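Long-range contact in osmotically inducible protein OsmC (Psychrobacter arcticus, PDB 2PN2), which is of uncharacterised function but, as an OsmC-family protein, probably takes part in the response to osmotic stress and in detoxification: residues F59-S71 / V95-V109. Numbering follows the deposited sequence. Where two conformers were deposited one is given.
Sequences FSPTDLLATSLAS and VTKVMAADPRRVSEV. With SO4 (sulfate ion), chain D.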
loop_
_atom_site.group_PDB
_atom_site.type_symbol
_atom_site.label_atom_id
_atom_site.label_comp_id
_atom_site.label_asym_id
_atom_site.label_seq_id
_atom_site.Cartn_x
_atom_site.Cartn_y
_atom_site.Cartn_z
ATOM N N PHE A 59 8.715 6.668 -0.765
ATOM C CA PHE A 59 8.322 5.363 -0.189
ATOM C C PHE A 59 8.657 4.255 -1.193
ATOM O O PHE A 59 8.457 4.470 -2.383
ATOM C CB PHE A 59 6.792 5.262 -0.053
ATOM C CG PHE A 59 6.187 6.009 1.090
ATOM C CD1 PHE A 59 5.888 7.366 0.983
ATOM C CD2 PHE A 59 5.761 5.322 2.234
ATOM C CE1 PHE A 59 5.271 8.045 2.026
ATOM C CE2 PHE A 59 5.131 6.003 3.283
ATOM C CZ PHE A 59 4.905 7.359 3.191
ATOM N N SER A 60 9.185 3.109 -0.746
ATOM C CA SER A 60 9.314 1.939 -1.619
ATOM C C SER A 60 7.925 1.286 -1.726
ATOM O O SER A 60 7.051 1.594 -0.924
ATOM C CB SER A 60 10.314 0.917 -1.071
ATOM O OG SER A 60 9.774 0.272 0.065
ATOM N N PRO A 61 7.685 0.423 -2.746
ATOM C CA PRO A 61 6.389 -0.276 -2.806
ATOM C C PRO A 61 6.057 -1.078 -1.532
ATOM O O PRO A 61 4.945 -0.968 -1.045
ATOM C CB PRO A 61 6.519 -1.148 -4.066
ATOM C CG PRO A 61 7.482 -0.391 -4.911
ATOM C CD PRO A 61 8.499 0.125 -3.940
ATOM N N THR A 62 6.997 -1.815 -0.934
ATOM C CA THR A 62 6.667 -2.517 0.351
ATOM C C THR A 62 6.465 -1.518 1.524
ATOM O O THR A 62 5.599 -1.763 2.402
ATOM C CB THR A 62 7.668 -3.633 0.722
ATOM O OG1 THR A 62 8.952 -3.082 0.968
ATOM C CG2 THR A 62 7.768 -4.633 -0.408
ATOM N N ASP A 63 7.197 -0.400 1.535
ATOM C CA ASP A 63 6.937 0.679 2.531
ATOM C C ASP A 63 5.497 1.152 2.386
ATOM O O ASP A 63 4.798 1.361 3.368
ATOM C CB ASP A 63 7.835 1.920 2.360
ATOM C CG ASP A 63 9.280 1.671 2.663
ATOM O OD1 ASP A 63 9.604 0.698 3.382
ATOM O OD2 ASP A 63 10.101 2.460 2.142
ATOM N N LEU A 64 5.059 1.299 1.140
ATOM C CA LEU A 64 3.692 1.739 0.846
ATOM C C LEU A 64 2.659 0.745 1.398
ATOM O O LEU A 64 1.665 1.157 2.007
ATOM C CB LEU A 64 3.542 1.949 -0.669
ATOM C CG LEU A 64 2.499 2.913 -1.195
ATOM C CD1 LEU A 64 2.803 4.301 -0.647
ATOM C CD2 LEU A 64 2.587 2.914 -2.719
ATOM N N LEU A 65 2.901 -0.555 1.215
ATOM C CA LEU A 65 2.007 -1.586 1.753
ATOM C C LEU A 65 1.958 -1.510 3.282
ATOM O O LEU A 65 0.886 -1.563 3.868
ATOM C CB LEU A 65 2.472 -2.983 1.338
ATOM C CG LEU A 65 1.587 -4.177 1.686
ATOM C CD1 LEU A 65 0.345 -4.108 0.853
ATOM C CD2 LEU A 65 2.342 -5.495 1.450
ATOM N N ALA A 66 3.127 -1.427 3.918
ATOM C CA ALA A 66 3.210 -1.355 5.421
ATOM C C ALA A 66 2.440 -0.138 5.915
ATOM O O ALA A 66 1.602 -0.243 6.822
ATOM C CB ALA A 66 4.681 -1.313 5.913
ATOM N N THR A 67 2.663 1.000 5.258
ATOM C CA THR A 67 1.969 2.248 5.617
ATOM C C THR A 67 0.445 2.210 5.406
ATOM O O THR A 67 -0.295 2.782 6.207
ATOM C CB THR A 67 2.601 3.451 4.887
ATOM O OG1 THR A 67 4.016 3.398 5.087
ATOM C CG2 THR A 67 2.032 4.782 5.406
ATOM N N SER A 68 -0.014 1.551 4.343
ATOM C CA SER A 68 -1.452 1.398 4.066
ATOM C C SER A 68 -2.181 0.685 5.210
ATOM O O SER A 68 -3.305 1.048 5.511
ATOM C CB SER A 68 -1.730 0.687 2.720
ATOM O OG SER A 68 -1.509 -0.704 2.784
ATOM N N LEU A 69 -1.512 -0.283 5.861
ATOM C CA LEU A 69 -2.069 -0.986 7.008
ATOM C C LEU A 69 -2.333 -0.016 8.134
ATOM O O LEU A 69 -3.424 -0.009 8.671
ATOM C CB LEU A 69 -1.138 -2.096 7.531
ATOM C CG LEU A 69 -1.670 -2.917 8.723
ATOM C CD1 LEU A 69 -3.105 -3.504 8.435
ATOM C CD2 LEU A 69 -0.666 -4.047 9.046
ATOM N N ALA A 70 -1.330 0.808 8.457
ATOM C CA ALA A 70 -1.444 1.831 9.507
ATOM C C ALA A 70 -2.514 2.877 9.172
ATOM O O ALA A 70 -3.299 3.270 10.039
ATOM C CB ALA A 70 -0.099 2.504 9.763
ATOM N N SER A 71 -2.542 3.323 7.926
ATOM C CA SER A 71 -3.587 4.274 7.475
ATOM C C SER A 71 -4.988 3.698 7.607
ATOM O O SER A 71 -5.909 4.389 8.055
ATOM C CB SER A 71 -3.370 4.699 6.031
ATOM O OG SER A 71 -2.300 5.602 5.986
ATOM N N VAL A 95 5.355 3.324 11.906
ATOM C CA VAL A 95 5.305 2.065 11.185
ATOM C C VAL A 95 6.717 1.572 11.012
ATOM O O VAL A 95 7.599 2.320 10.568
ATOM C CB VAL A 95 4.655 2.226 9.789
ATOM C CG1 VAL A 95 4.563 0.841 9.065
ATOM C CG2 VAL A 95 3.254 2.863 9.887
ATOM N N THR A 96 6.939 0.324 11.404
ATOM C CA THR A 96 8.238 -0.323 11.257
ATOM C C THR A 96 7.953 -1.607 10.499
ATOM O O THR A 96 6.989 -2.285 10.813
ATOM C CB THR A 96 8.867 -0.592 12.663
ATOM O OG1 THR A 96 9.224 0.660 13.277
ATOM C CG2 THR A 96 10.107 -1.446 12.558
ATOM N N LYS A 97 8.756 -1.934 9.488
ATOM C CA LYS A 97 8.552 -3.185 8.751
ATOM C C LYS A 97 9.751 -4.083 8.933
ATOM O O LYS A 97 10.877 -3.590 9.087
ATOM C CB LYS A 97 8.265 -2.948 7.256
ATOM C CG LYS A 97 9.455 -2.505 6.423
ATOM C CD LYS A 97 9.158 -2.483 4.935
ATOM C CE LYS A 97 10.467 -2.219 4.205
ATOM N NZ LYS A 97 10.238 -1.915 2.789
ATOM N N VAL A 98 9.496 -5.391 8.921
ATOM C CA VAL A 98 10.538 -6.404 8.922
ATOM C C VAL A 98 10.314 -7.211 7.638
ATOM O O VAL A 98 9.161 -7.536 7.275
ATOM C CB VAL A 98 10.482 -7.335 10.149
ATOM C CG1 VAL A 98 11.676 -8.343 10.133
ATOM C CG2 VAL A 98 10.504 -6.510 11.446
HETATM N N MSE A 99 11.415 -7.499 6.947
HETATM C CA MSE A 99 11.399 -8.309 5.736
HETATM C C MSE A 99 11.984 -9.673 6.047
HETATM O O MSE A 99 12.770 -9.814 6.992
HETATM C CB MSE A 99 12.231 -7.656 4.618
HETATM C CG MSE A 99 11.850 -6.214 4.264
HETATM SE SE MSE A 99 10.029 -6.005 3.660
HETATM C CE MSE A 99 10.102 -6.771 1.903
ATOM N N ALA A 100 11.552 -10.668 5.265
ATOM C CA ALA A 100 12.121 -12.006 5.229
ATOM C C ALA A 100 12.693 -12.160 3.818
ATOM O O ALA A 100 12.342 -11.396 2.912
ATOM C CB ALA A 100 11.071 -13.069 5.505
ATOM N N ALA A 101 13.574 -13.136 3.647
ATOM C CA ALA A 101 14.218 -13.438 2.355
ATOM C C ALA A 101 13.698 -14.744 1.791
ATOM O O ALA A 101 12.994 -15.505 2.474
ATOM C CB ALA A 101 15.744 -13.528 2.530
ATOM N N ASP A 102 14.043 -14.967 0.522
ATOM C CA ASP A 102 13.824 -16.219 -0.207
ATOM C C ASP A 102 12.371 -16.750 -0.148
ATOM O O ASP A 102 12.115 -17.766 0.490
ATOM C CB ASP A 102 14.851 -17.257 0.291
ATOM C CG ASP A 102 16.301 -16.757 0.164
ATOM O OD1 ASP A 102 16.684 -16.301 -0.941
ATOM O OD2 ASP A 102 17.056 -16.816 1.166
ATOM N N PRO A 103 11.416 -16.040 -0.791
ATOM C CA PRO A 103 11.544 -14.782 -1.537
ATOM C C PRO A 103 11.419 -13.523 -0.687
ATOM O O PRO A 103 10.798 -13.562 0.386
ATOM C CB PRO A 103 10.348 -14.850 -2.500
ATOM C CG PRO A 103 9.313 -15.565 -1.734
ATOM C CD PRO A 103 10.036 -16.573 -0.886
ATOM N N ARG A 104 11.987 -12.412 -1.170
ATOM C CA ARG A 104 11.848 -11.127 -0.488
ATOM C C ARG A 104 10.345 -10.805 -0.321
ATOM O O ARG A 104 9.588 -10.857 -1.289
ATOM C CB ARG A 104 12.561 -9.991 -1.245
ATOM C CG ARG A 104 12.404 -8.599 -0.581
ATOM C CD ARG A 104 13.393 -7.558 -1.141
ATOM N NE ARG A 104 13.169 -6.227 -0.542
ATOM C CZ ARG A 104 13.617 -5.818 0.654
ATOM N NH1 ARG A 104 14.349 -6.601 1.440
ATOM N NH2 ARG A 104 13.326 -4.588 1.073
ATOM N N ARG A 105 9.933 -10.507 0.910
ATOM C CA ARG A 105 8.538 -10.215 1.240
ATOM C C ARG A 105 8.506 -9.616 2.645
ATOM O O ARG A 105 9.484 -9.738 3.385
ATOM C CB ARG A 105 7.698 -11.510 1.211
ATOM C CG ARG A 105 8.149 -12.544 2.258
ATOM C CD ARG A 105 7.536 -13.927 2.148
ATOM N NE ARG A 105 7.913 -14.687 3.354
ATOM C CZ ARG A 105 8.996 -15.461 3.494
ATOM N NH1 ARG A 105 9.870 -15.643 2.509
ATOM N NH2 ARG A 105 9.210 -16.064 4.666
ATOM N N VAL A 106 7.384 -9.006 2.995
ATOM C CA VAL A 106 7.134 -8.445 4.338
ATOM C C VAL A 106 6.799 -9.619 5.268
ATOM O O VAL A 106 6.005 -10.498 4.896
ATOM C CB VAL A 106 5.948 -7.440 4.327
ATOM C CG1 VAL A 106 5.694 -6.833 5.743
ATOM C CG2 VAL A 106 6.184 -6.305 3.300
ATOM N N SER A 107 7.440 -9.655 6.438
ATOM C CA SER A 107 7.199 -10.679 7.476
ATOM C C SER A 107 6.519 -10.087 8.728
ATOM O O SER A 107 5.790 -10.795 9.421
ATOM C CB SER A 107 8.499 -11.376 7.866
ATOM O OG SER A 107 9.452 -10.466 8.423
ATOM N N GLU A 108 6.810 -8.825 9.061
ATOM C CA GLU A 108 6.171 -8.171 10.198
ATOM C C GLU A 108 5.923 -6.699 9.896
ATOM O O GLU A 108 6.687 -6.076 9.134
ATOM C CB GLU A 108 7.028 -8.285 11.483
ATOM C CG GLU A 108 7.662 -9.656 11.752
ATOM C CD GLU A 108 8.453 -9.732 13.062
ATOM O OE1 GLU A 108 8.382 -8.806 13.895
ATOM O OE2 GLU A 108 9.136 -10.749 13.255
ATOM N N VAL A 109 4.829 -6.169 10.443
ATOM C CA VAL A 109 4.563 -4.727 10.407
ATOM C C VAL A 109 4.240 -4.326 11.833
ATOM O O VAL A 109 3.245 -4.823 12.417
ATOM C CB VAL A 109 3.415 -4.331 9.473
ATOM C CG1 VAL A 109 3.181 -2.831 9.556
ATOM C CG2 VAL A 109 3.704 -4.744 8.032
HETATM S S SO4 D . 10.913 -3.048 -1.528
HETATM O O1 SO4 D . 11.186 -2.249 -0.331
HETATM O O2 SO4 D . 9.673 -2.603 -2.176
HETATM O O3 SO4 D . 12.025 -2.843 -2.450
HETATM O O4 SO4 D . 10.824 -4.461 -1.173
#
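K97, T62 and D63 meet where the first turn of helix 61-83 lies on the hairpin of strands 92-100 and 105-114, a helix-on-sheet layer of the OsmC-like fold.

S60 and D63 form a capping box: D63 N gives to S60 OG, and S60 N to D63 OD2. K97, its chain extended beyond CG, crosses both T62 and D63 at about a right angle; NZ gives a short hydrogen bond to T62 OG1 (2.5 Å) and makes a salt bridge to D63 OD1 at 2.8 Å, meeting that oxygen 48° out of the carboxylate plane. A sulfate, probably from the crystallisation liquor, sits at this helix N-terminus. It accepts hydrogen bonds from T62 N, T62 OG1 and S60 OG, while R104 NE donates to its O4 from the hairpin turn.

Farther along the helix the contact turns apolar. A66 CB rests on both V95 CG1 and V109 CG2, 4.1 Å from the latter, and L69 CD2 touches V109. A70 CB presses on V95 CG2 at a tight 3.4 Å. V95 also pairs with a strand of the second subunit, carrying the sheet across the interface.

Selenomethionine M99, bent at chi2 and chi3, lays CE over the centre of the R104 guanidinium, and the same CE touches T62 CG2 at 3.9 Å.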